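Putative short-chain dehydrogenase/reductase (Burkholderia xenovorans, PDB 5K9Z) probably acts as an NAD(P)-dependent oxidoreductase on CH-OH groups, as members of the short-chain dehydrogenase/reductase family generally do. Local coordinates at residues G192-E197 / I210-R215; G97-Y102 / H159-A164; G151-L156 / G253-G258; A51-A56 / A62-T67. All coordinates share one frame; numbering follows the deposited sequence. Where two conformers were deposited one is given.

Contact 1: residues G192-E197 / I210-R215; sequences GTTVTE and IDAATR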
loop_
_atom_site.group_PDB
_atom_site.type_symbol
_atom_site.label_atom_id
_atom_site.label_comp_id
_atom_site.label_asym_id
_atom_site.label_seq_id
_atom_site.Cartn_x
_atom_site.Cartn_y
_atom_site.Cartn_z
ATOM N N GLY C 192 0.393 4.107 -13.594
ATOM C CA GLY C 192 -0.239 5.324 -13.153
ATOM C C GLY C 192 -1.173 5.836 -14.237
ATOM O O GLY C 192 -1.048 5.488 -15.413
ATOM N N THR C 193 -2.160 6.635 -13.848
ATOM C CA THR C 193 -3.048 7.254 -14.831
ATOM C C THR C 193 -3.300 8.699 -14.434
ATOM O O THR C 193 -2.898 9.155 -13.362
ATOM C CB THR C 193 -4.393 6.515 -14.974
ATOM O OG1 THR C 193 -5.105 6.557 -13.731
ATOM C CG2 THR C 193 -4.195 5.058 -15.408
ATOM N N THR C 194 -3.966 9.427 -15.323
ATOM C CA THR C 194 -4.457 10.762 -15.020
ATOM C C THR C 194 -5.917 10.842 -15.442
ATOM O O THR C 194 -6.405 10.021 -16.225
ATOM C CB THR C 194 -3.643 11.864 -15.729
ATOM O OG1 THR C 194 -4.052 11.966 -17.100
ATOM C CG2 THR C 194 -2.148 11.552 -15.677
ATOM N N VAL C 195 -6.615 11.851 -14.914
ATOM C CA VAL C 195 -8.012 12.028 -15.288
ATOM C C VAL C 195 -8.129 12.507 -16.735
ATOM O O VAL C 195 -9.134 12.231 -17.407
ATOM C CB VAL C 195 -8.711 12.973 -14.292
ATOM C CG1 VAL C 195 -8.174 14.415 -14.412
ATOM C CG2 VAL C 195 -10.230 12.912 -14.473
ATOM N N THR C 196 -7.104 13.205 -17.245
ATOM C CA THR C 196 -7.095 13.634 -18.646
ATOM C C THR C 196 -7.090 12.436 -19.592
ATOM O O THR C 196 -7.880 12.378 -20.544
ATOM C CB THR C 196 -5.878 14.520 -18.912
ATOM O OG1 THR C 196 -5.931 15.681 -18.075
ATOM C CG2 THR C 196 -5.821 14.950 -20.371
ATOM N N GLU C 197 -6.187 11.477 -19.355
ATOM C CA GLU C 197 -6.172 10.253 -20.152
ATOM C C GLU C 197 -7.509 9.525 -20.078
ATOM O O GLU C 197 -7.971 8.946 -21.070
ATOM C CB GLU C 197 -5.047 9.334 -19.674
ATOM C CG GLU C 197 -4.585 8.330 -20.707
ATOM C CD GLU C 197 -3.249 7.721 -20.323
ATOM O OE1 GLU C 197 -3.119 7.279 -19.156
ATOM O OE2 GLU C 197 -2.324 7.719 -21.171
ATOM N N ILE C 210 -0.198 13.286 -22.833
ATOM C CA ILE C 210 1.238 13.430 -22.584
ATOM C C ILE C 210 1.505 14.599 -21.636
ATOM O O ILE C 210 2.279 14.477 -20.674
ATOM C CB ILE C 210 2.000 13.596 -23.913
ATOM C CG1 ILE C 210 1.942 12.309 -24.734
ATOM C CG2 ILE C 210 3.447 13.998 -23.658
ATOM C CD1 ILE C 210 2.495 12.482 -26.137
ATOM N N ASP C 211 0.880 15.753 -21.905
ATOM C CA ASP C 211 0.973 16.899 -21.000
ATOM C C ASP C 211 0.548 16.527 -19.583
ATOM O O ASP C 211 1.268 16.801 -18.612
ATOM C CB ASP C 211 0.101 18.048 -21.513
ATOM C CG ASP C 211 0.725 18.790 -22.675
ATOM O OD1 ASP C 211 1.721 18.288 -23.240
ATOM O OD2 ASP C 211 0.208 19.878 -23.034
ATOM N N ALA C 212 -0.638 15.919 -19.449
ATOM C CA ALA C 212 -1.161 15.525 -18.141
ATOM C C ALA C 212 -0.195 14.609 -17.411
ATOM O O ALA C 212 0.052 14.780 -16.213
ATOM C CB ALA C 212 -2.503 14.820 -18.305
ATOM N N ALA C 213 0.324 13.598 -18.112
ATOM C CA ALA C 213 1.252 12.666 -17.491
ATOM C C ALA C 213 2.545 13.363 -17.076
ATOM O O ALA C 213 3.141 13.005 -16.058
ATOM C CB ALA C 213 1.539 11.512 -18.444
ATOM N N THR C 214 2.983 14.371 -17.830
ATOM C CA THR C 214 4.197 15.092 -17.455
ATOM C C THR C 214 4.039 15.775 -16.100
ATOM O O THR C 214 4.853 15.569 -15.191
ATOM C CB THR C 214 4.560 16.105 -18.540
ATOM O OG1 THR C 214 4.902 15.397 -19.738
ATOM C CG2 THR C 214 5.747 16.980 -18.099
ATOM N N ARG C 215 2.983 16.583 -15.940
ATOM C CA ARG C 215 2.784 17.308 -14.687
ATOM C C ARG C 215 2.545 16.360 -13.512
ATOM O O ARG C 215 2.893 16.690 -12.370
ATOM C CB ARG C 215 1.618 18.294 -14.824
#
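A212 presses its methyl group between T194 and T196, and that single carbon carries most of the contact between helix 205-216 and the start of helix 195-199. The tight spot is at T196: its CB lies 3.4 Å from A212 CB, shorter than ordinary van der Waals contact, with T196 OG1 3.5 Å from the same methyl. From the other threonine, T194 OG1 also comes within 3.5 Å of A212 CB. This hydroxyl has a second task. With chi1 at 79° it sits between the backbone N and the carbonyl carbon of its own residue, where it accepts E197 N at 3.1 Å in a nearly straight bond (177°), so T194 N-caps helix 195-199. The same rotamer places T194 CG2 beside the backbone of the following residue, 4.0 Å from A213 CA.

Away from A212 the packing opens out. None of the touching residues is buried, and D211 lies exposed on helix 205-216, its OD1 bonded to Q207 of the same helix. V195 points away from the contact and packs on F265 of the second subunit. In classical members of the family, helices placed like these flank the substrate pocket, and a similar role is plausible here. Chemically, the interface is methyl and hydroxyl packing without directional bonds between the helices, while the hydroxyl of T194 spends its nearly straight bond on capping its own helix.

Contact 2: residues G97-Y102 / H159-A164; sequences GFVGAY and HAYTSA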
loop_
_atom_site.group_PDB
_atom_site.type_symbol
_atom_site.label_atom_id
_atom_site.label_comp_id
_atom_site.label_asym_id
_atom_site.label_seq_id
_atom_site.Cartn_x
_atom_site.Cartn_y
_atom_site.Cartn_z
ATOM N N GLY C 97 -8.682 -0.789 -22.313
ATOM C CA GLY C 97 -8.623 0.661 -22.306
ATOM C C GLY C 97 -10.005 1.199 -22.026
ATOM O O GLY C 97 -10.734 1.568 -22.953
ATOM N N PHE C 98 -10.401 1.197 -20.757
ATOM C CA PHE C 98 -11.804 1.372 -20.403
ATOM C C PHE C 98 -11.876 1.900 -18.978
ATOM O O PHE C 98 -11.120 1.447 -18.118
ATOM C CB PHE C 98 -12.566 0.044 -20.522
ATOM C CG PHE C 98 -14.026 0.143 -20.172
ATOM C CD1 PHE C 98 -14.961 0.516 -21.126
ATOM C CD2 PHE C 98 -14.467 -0.130 -18.885
ATOM C CE1 PHE C 98 -16.324 0.595 -20.808
ATOM C CE2 PHE C 98 -15.822 -0.036 -18.560
ATOM C CZ PHE C 98 -16.745 0.326 -19.514
ATOM N N VAL C 99 -12.779 2.850 -18.731
ATOM C CA VAL C 99 -12.926 3.466 -17.415
ATOM C C VAL C 99 -14.312 3.219 -16.827
ATOM O O VAL C 99 -14.440 2.769 -15.677
ATOM C CB VAL C 99 -12.619 4.984 -17.463
ATOM C CG1 VAL C 99 -12.768 5.594 -16.072
ATOM C CG2 VAL C 99 -11.223 5.221 -17.998
ATOM N N GLY C 100 -15.358 3.578 -17.572
ATOM C CA GLY C 100 -16.729 3.307 -17.155
ATOM C C GLY C 100 -17.309 4.391 -16.258
ATOM O O GLY C 100 -17.180 5.597 -16.542
ATOM N N ALA C 101 -17.949 3.965 -15.176
ATOM C CA ALA C 101 -18.701 4.890 -14.341
ATOM C C ALA C 101 -17.781 5.856 -13.611
ATOM O O ALA C 101 -16.716 5.478 -13.108
ATOM C CB ALA C 101 -19.541 4.112 -13.332
ATOM N N TYR C 102 -18.190 7.115 -13.535
ATOM C CA TYR C 102 -17.441 8.082 -12.742
ATOM C C TYR C 102 -18.447 9.035 -12.112
ATOM O O TYR C 102 -19.650 8.990 -12.410
ATOM C CB TYR C 102 -16.402 8.871 -13.573
ATOM C CG TYR C 102 -17.097 9.837 -14.467
ATOM C CD1 TYR C 102 -17.711 9.400 -15.634
ATOM C CD2 TYR C 102 -17.231 11.182 -14.097
ATOM C CE1 TYR C 102 -18.422 10.278 -16.442
ATOM C CE2 TYR C 102 -17.949 12.069 -14.896
ATOM C CZ TYR C 102 -18.550 11.601 -16.069
ATOM O OH TYR C 102 -19.276 12.460 -16.881
ATOM N N HIS C 159 -14.960 5.428 -8.566
ATOM C CA HIS C 159 -15.275 4.425 -7.550
ATOM C C HIS C 159 -15.316 3.025 -8.142
ATOM O O HIS C 159 -14.711 2.098 -7.600
ATOM C CB HIS C 159 -16.606 4.735 -6.872
ATOM C CG HIS C 159 -16.604 6.010 -6.096
ATOM N ND1 HIS C 159 -15.652 6.299 -5.141
ATOM C CD2 HIS C 159 -17.444 7.072 -6.127
ATOM C CE1 HIS C 159 -15.898 7.491 -4.624
ATOM N NE2 HIS C 159 -16.984 7.978 -5.200
ATOM N N ALA C 160 -16.053 2.840 -9.238
ATOM C CA ALA C 160 -16.141 1.495 -9.807
ATOM C C ALA C 160 -14.788 1.045 -10.323
ATOM O O ALA C 160 -14.377 -0.103 -10.104
ATOM C CB ALA C 160 -17.182 1.452 -10.923
ATOM N N TYR C 161 -14.082 1.946 -11.005
ATOM C CA TYR C 161 -12.724 1.674 -11.455
ATOM C C TYR C 161 -11.846 1.228 -10.298
ATOM O O TYR C 161 -11.191 0.184 -10.367
ATOM C CB TYR C 161 -12.148 2.934 -12.087
ATOM C CG TYR C 161 -10.864 2.769 -12.854
ATOM C CD1 TYR C 161 -10.888 2.360 -14.190
ATOM C CD2 TYR C 161 -9.632 3.119 -12.287
ATOM C CE1 TYR C 161 -9.729 2.264 -14.925
ATOM C CE2 TYR C 161 -8.457 3.040 -13.026
ATOM C CZ TYR C 161 -8.514 2.600 -14.336
ATOM O OH TYR C 161 -7.360 2.503 -15.066
ATOM N N THR C 162 -11.866 1.985 -9.200
ATOM C CA THR C 162 -10.990 1.665 -8.080
ATOM C C THR C 162 -11.351 0.304 -7.476
ATOM O O THR C 162 -10.464 -0.503 -7.174
ATOM C CB THR C 162 -11.072 2.779 -7.033
ATOM O OG1 THR C 162 -10.614 4.035 -7.595
ATOM C CG2 THR C 162 -10.257 2.428 -5.809
ATOM N N SER C 163 -12.648 0.024 -7.307
ATOM C CA SER C 163 -13.051 -1.254 -6.732
ATOM C C SER C 163 -12.655 -2.412 -7.645
ATOM O O SER C 163 -12.116 -3.433 -7.186
ATOM C CB SER C 163 -14.556 -1.232 -6.478
ATOM O OG SER C 163 -15.003 -2.394 -5.823
ATOM N N ALA C 164 -12.933 -2.274 -8.943
ATOM C CA ALA C 164 -12.581 -3.305 -9.918
ATOM C C ALA C 164 -11.081 -3.577 -9.919
ATOM O O ALA C 164 -10.652 -4.733 -9.952
ATOM C CB ALA C 164 -13.031 -2.875 -11.315
HETATM O O HOH W 1 -15.190 3.322 -13.233
HETATM O O HOH W 2 -17.515 5.009 -10.369
#
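This is a buried, water-bridged contact in which V99 and A101, at the loop and short strand following strand 91-94, meet Y161 and A160 in the first turn of helix 159-179. Two waters fill the polar part. Water 1 donates to V99 O and to A101 O, each at 2.6 Å, and accepts from Y161 N in a weak bond. Water 2 accepts A160 N at 2.8 Å and donates weakly to A101 O. They thus serve first-turn helix amides and join them to carbonyls of the facing chain.

Apolar touches complete the fit: A101 CB to A160 CB at 4.3 Å, and V99 CG1 to Y161 CD1 at 4.2 Å. With CG anti to the backbone N (chi1 -168°), the Y161 ring extends toward 97-102 and presents an edge to the backbone. F98 O lies in the ring plane, 3.6 Å from Y161 CE1. Beyond these segments, residues 100-102 pair antiparallel with a strand of the second subunit, while Y161 also touches S148 and M198. The placement of Y161 beside S148, in the first turn of its helix, matches the tyrosine of the YxxxK active-site motif of short-chain dehydrogenases, and is consistent with that role here.

Contact 3: residues G151-L156 / G253-G258; sequences GVMGGL and GVTVAG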
loop_
_atom_site.group_PDB
_atom_site.type_symbol
_atom_site.label_atom_id
_atom_site.label_comp_id
_atom_site.label_asym_id
_atom_site.label_seq_id
_atom_site.Cartn_x
_atom_site.Cartn_y
_atom_site.Cartn_z
ATOM N N GLY C 151 -5.872 0.362 -8.269
ATOM C CA GLY C 151 -6.021 -0.911 -7.584
ATOM C C GLY C 151 -5.223 -1.026 -6.309
ATOM O O GLY C 151 -5.384 -2.001 -5.570
ATOM N N VAL C 152 -4.410 -0.018 -6.015
ATOM C CA VAL C 152 -3.527 -0.041 -4.862
ATOM C C VAL C 152 -3.956 0.937 -3.767
ATOM O O VAL C 152 -3.631 0.705 -2.590
ATOM C CB VAL C 152 -2.077 0.249 -5.328
ATOM C CG1 VAL C 152 -1.204 0.801 -4.233
ATOM C CG2 VAL C 152 -1.457 -1.019 -5.954
ATOM N N MET C 153 -4.726 1.976 -4.097
ATOM C CA MET C 153 -5.229 2.909 -3.097
ATOM C C MET C 153 -6.404 3.677 -3.696
ATOM O O MET C 153 -6.668 3.606 -4.901
ATOM C CB MET C 153 -4.106 3.833 -2.614
ATOM C CG MET C 153 -3.552 4.759 -3.688
ATOM S SD MET C 153 -2.309 5.982 -3.109
ATOM C CE MET C 153 -3.279 6.880 -1.902
ATOM N N GLY C 154 -7.121 4.408 -2.822
ATOM C CA GLY C 154 -8.194 5.278 -3.264
ATOM C C GLY C 154 -7.680 6.656 -3.700
ATOM O O GLY C 154 -6.505 7.001 -3.550
ATOM N N GLY C 155 -8.594 7.446 -4.278
ATOM C CA GLY C 155 -8.294 8.785 -4.729
ATOM C C GLY C 155 -7.600 8.885 -6.077
ATOM O O GLY C 155 -7.292 9.999 -6.512
ATOM N N LEU C 156 -7.383 7.773 -6.777
ATOM C CA LEU C 156 -6.656 7.775 -8.043
ATOM C C LEU C 156 -7.527 7.417 -9.245
ATOM O O LEU C 156 -7.024 7.368 -10.372
ATOM C CB LEU C 156 -5.445 6.826 -7.947
ATOM C CG LEU C 156 -4.347 7.283 -6.970
ATOM C CD1 LEU C 156 -3.160 6.327 -6.896
ATOM C CD2 LEU C 156 -3.882 8.689 -7.340
ATOM N N GLY C 253 6.440 6.587 -8.686
ATOM C CA GLY C 253 6.519 6.571 -7.232
ATOM C C GLY C 253 5.371 7.214 -6.478
ATOM O O GLY C 253 5.439 7.304 -5.246
ATOM N N VAL C 254 4.287 7.601 -7.162
ATOM C CA VAL C 254 3.241 8.401 -6.526
ATOM C C VAL C 254 2.564 7.643 -5.380
ATOM O O VAL C 254 2.251 8.233 -4.335
ATOM C CB VAL C 254 2.217 8.874 -7.580
ATOM C CG1 VAL C 254 0.959 9.386 -6.906
ATOM C CG2 VAL C 254 2.842 9.966 -8.462
ATOM N N THR C 255 2.292 6.342 -5.560
ATOM C CA THR C 255 1.500 5.626 -4.558
ATOM C C THR C 255 2.278 5.418 -3.256
ATOM O O THR C 255 1.667 5.342 -2.187
ATOM C CB THR C 255 1.010 4.266 -5.096
ATOM O OG1 THR C 255 2.123 3.458 -5.500
ATOM C CG2 THR C 255 0.058 4.445 -6.277
ATOM N N VAL C 256 3.603 5.331 -3.320
ATOM C CA VAL C 256 4.419 5.045 -2.142
ATOM C C VAL C 256 5.343 6.194 -1.753
ATOM O O VAL C 256 5.969 6.125 -0.676
ATOM C CB VAL C 256 5.242 3.747 -2.315
ATOM C CG1 VAL C 256 4.329 2.510 -2.306
ATOM C CG2 VAL C 256 6.057 3.797 -3.581
ATOM N N ALA C 257 5.453 7.251 -2.557
ATOM C CA ALA C 257 6.354 8.346 -2.199
ATOM C C ALA C 257 5.703 9.695 -2.439
ATOM O O ALA C 257 6.376 10.724 -2.289
ATOM C CB ALA C 257 7.670 8.287 -2.981
ATOM N N GLY C 258 4.417 9.722 -2.750
ATOM C CA GLY C 258 3.720 10.990 -2.784
ATOM C C GLY C 258 3.659 11.591 -4.171
ATOM O O GLY C 258 4.504 11.347 -5.033
#
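The loop that follows strand 141-146, a segment which in this family commonly borders the substrate site, meets the short helix 254-257 through V152, M153 and L156, all converging on T255. The buried threonine is approached by three different groups. L156 CD1 reaches T255 CG2 at 3.8 Å, the two side chains crossing at about a right angle. V152 CG1 comes to T255 CB at 4.2 Å. M153 brings its sulfur instead: SD stands 4.1 Å from T255 CA and equally far from T255 O. The methionine gets there with CG between its backbone N and carbonyl carbon (chi1 65°), an extended middle and a bend at chi3 (-60°), which lays the thioether alongside the helix backbone.

T255 itself is firmly placed. The carboxylate of D251 accepts G253 N through OD1 and T255 N through OD2, and T255 OG1 is hydrogen-bonded to a residue just outside the segments. Within the turn, A257 N donates to G253 O at 2.7 Å.

T149 touches both L156 and T255 and so links the two sides from the loop. M153 also packs on T255 of the second subunit, and G154 and V256 make backbone hydrogen bonds to that subunit. The contact therefore lies at the dimer interface, joining the loop that leads into helix 159-179 to the short helix after strand 247-250, an outermost strand of the parallel sheet within this chain.

Contact 4: residues A51-A56 / A62-T67; sequences AGQALA and ATFAYT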
loop_
_atom_site.group_PDB
_atom_site.type_symbol
_atom_site.label_atom_id
_atom_site.label_comp_id
_atom_site.label_asym_id
_atom_site.label_seq_id
_atom_site.Cartn_x
_atom_site.Cartn_y
_atom_site.Cartn_z
ATOM N N ALA C 51 -9.247 -1.233 -36.458
ATOM C CA ALA C 51 -7.931 -1.044 -35.859
ATOM C C ALA C 51 -7.258 -2.382 -35.576
ATOM O O ALA C 51 -6.051 -2.531 -35.799
ATOM C CB ALA C 51 -8.043 -0.209 -34.581
ATOM N N GLY C 52 -8.025 -3.369 -35.108
ATOM C CA GLY C 52 -7.436 -4.660 -34.788
ATOM C C GLY C 52 -6.861 -5.354 -36.006
ATOM O O GLY C 52 -5.720 -5.823 -35.988
ATOM N N GLN C 53 -7.631 -5.393 -37.095
ATOM C CA GLN C 53 -7.145 -6.017 -38.322
ATOM C C GLN C 53 -5.949 -5.266 -38.889
ATOM O O GLN C 53 -5.010 -5.885 -39.405
ATOM C CB GLN C 53 -8.266 -6.090 -39.363
ATOM C CG GLN C 53 -9.345 -7.138 -39.097
ATOM C CD GLN C 53 -8.867 -8.567 -39.317
ATOM O OE1 GLN C 53 -7.670 -8.826 -39.471
ATOM N NE2 GLN C 53 -9.813 -9.503 -39.361
ATOM N N ALA C 54 -5.963 -3.932 -38.807
ATOM C CA ALA C 54 -4.835 -3.159 -39.322
ATOM C C ALA C 54 -3.557 -3.481 -38.555
ATOM O O ALA C 54 -2.487 -3.639 -39.154
ATOM C CB ALA C 54 -5.139 -1.660 -39.258
ATOM N N LEU C 55 -3.653 -3.607 -37.232
ATOM C CA LEU C 55 -2.462 -3.938 -36.455
ATOM C C LEU C 55 -1.985 -5.352 -36.762
ATOM O O LEU C 55 -0.779 -5.589 -36.879
ATOM C CB LEU C 55 -2.736 -3.775 -34.959
ATOM C CG LEU C 55 -1.493 -3.852 -34.066
ATOM C CD1 LEU C 55 -0.423 -2.907 -34.562
ATOM C CD2 LEU C 55 -1.848 -3.529 -32.617
ATOM N N ALA C 56 -2.921 -6.291 -36.946
ATOM C CA ALA C 56 -2.547 -7.656 -37.310
ATOM C C ALA C 56 -1.821 -7.699 -38.649
ATOM O O ALA C 56 -0.867 -8.467 -38.823
ATOM C CB ALA C 56 -3.785 -8.554 -37.348
ATOM N N ALA C 62 0.906 -12.053 -36.621
ATOM C CA ALA C 62 -0.191 -11.690 -35.739
ATOM C C ALA C 62 -1.529 -11.908 -36.442
ATOM O O ALA C 62 -1.630 -11.829 -37.671
ATOM C CB ALA C 62 -0.069 -10.231 -35.294
ATOM N N THR C 63 -2.555 -12.216 -35.650
ATOM C CA THR C 63 -3.914 -12.340 -36.164
ATOM C C THR C 63 -4.854 -11.632 -35.197
ATOM O O THR C 63 -4.537 -11.452 -34.019
ATOM C CB THR C 63 -4.353 -13.812 -36.346
ATOM O OG1 THR C 63 -4.331 -14.479 -35.087
ATOM C CG2 THR C 63 -3.430 -14.553 -37.290
ATOM N N PHE C 64 -6.012 -11.224 -35.707
ATOM C CA PHE C 64 -7.023 -10.529 -34.924
ATOM C C PHE C 64 -8.159 -11.484 -34.590
ATOM O O PHE C 64 -8.530 -12.322 -35.410
ATOM C CB PHE C 64 -7.572 -9.325 -35.692
ATOM C CG PHE C 64 -8.774 -8.703 -35.056
ATOM C CD1 PHE C 64 -8.643 -7.928 -33.919
ATOM C CD2 PHE C 64 -10.041 -8.898 -35.596
ATOM C CE1 PHE C 64 -9.753 -7.351 -33.325
ATOM C CE2 PHE C 64 -11.152 -8.326 -35.013
ATOM C CZ PHE C 64 -11.009 -7.552 -33.870
ATOM N N ALA C 65 -8.693 -11.378 -33.376
ATOM C CA ALA C 65 -9.835 -12.201 -32.973
ATOM C C ALA C 65 -10.797 -11.307 -32.209
ATOM O O ALA C 65 -10.487 -10.880 -31.092
ATOM C CB ALA C 65 -9.401 -13.393 -32.123
ATOM N N TYR C 66 -11.971 -11.054 -32.801
ATOM C CA TYR C 66 -12.950 -10.166 -32.188
ATOM C C TYR C 66 -13.301 -10.683 -30.802
ATOM O O TYR C 66 -13.664 -11.856 -30.644
ATOM C CB TYR C 66 -14.215 -10.076 -33.054
ATOM C CG TYR C 66 -15.207 -9.063 -32.536
ATOM C CD1 TYR C 66 -16.014 -9.339 -31.428
ATOM C CD2 TYR C 66 -15.347 -7.827 -33.155
ATOM C CE1 TYR C 66 -16.927 -8.396 -30.947
ATOM C CE2 TYR C 66 -16.258 -6.879 -32.681
ATOM C CZ TYR C 66 -17.041 -7.174 -31.578
ATOM O OH TYR C 66 -17.929 -6.238 -31.100
ATOM N N THR C 67 -13.175 -9.823 -29.792
ATOM C CA THR C 67 -13.377 -10.264 -28.410
ATOM C C THR C 67 -13.891 -9.118 -27.557
ATOM O O THR C 67 -13.153 -8.163 -27.307
ATOM C CB THR C 67 -12.084 -10.788 -27.795
ATOM O OG1 THR C 67 -11.505 -11.764 -28.653
ATOM C CG2 THR C 67 -12.382 -11.404 -26.435
HETATM O O HOH W 3 -6.050 -11.351 -38.592
#
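F64 lies against G52 and Q53, and its side chain can be followed outward from the strand to the helix. CB lies 3.8 Å from Q53 OE1 and 4.2 Å from A56 CB, flanked by an amide oxygen and a methyl. With chi1 at 170°, CG is anti to the backbone N, and the ring projects under helix 49-58. There Q53 N stands over one face, 4.1 Å from F64 CG, while Y66 N lies over the opposite face, toward the rim. CD1 then comes to 3.6 Å from G52 CA, and CE1 stays beside the same carbon; so close an approach is possible because G52 carries no side chain.

This is the return leg of a beta-alpha-beta unit of the Rossmann fold: strand 41-46, helix 49-58, strand 63-66. The helix and strand segments run nearly antiparallel (161°), with axes 7.0 Å apart at closest approach, and strand 63-66 is an outermost strand of the chain's parallel sheet, hydrogen-bonded to 41-46.

On the other rim of the ring, CD2 meets Q53 NE2 at 3.8 Å. The glutamine chain bends at chi2 to fold across the phenylalanine, its amide plane turned 49° from the ring plane. A water ties the pair on the solvent side, donating to Q53 OE1 at 3.1 Å and accepting F64 N at 2.9 Å. Farther along the helix, A56 CB packs over the peptide joining T63 to F64.

How the contacts relate
Contacts 1, 2 and 3 form a connected group around the probable active site, whereas contact 4 stands apart. T193 CG2 of contact 1 lies 4.1 Å from Y161 OH of contact 2, at the putative family tyrosine, and T193 OG1 lies 4.0 Å from L156 O of contact 3. Contacts 2 and 3 meet where T162 CG2 is 3.9 Å from M153 O; their segments alternate along the chain, and both reach the second subunit. Contact 1 is nested inside the loop closed by contact 3. Contact 4, at the far edge of the sheet, has its centre about 25 Å from that of contact 2 and about 34 Å from that of contact 3.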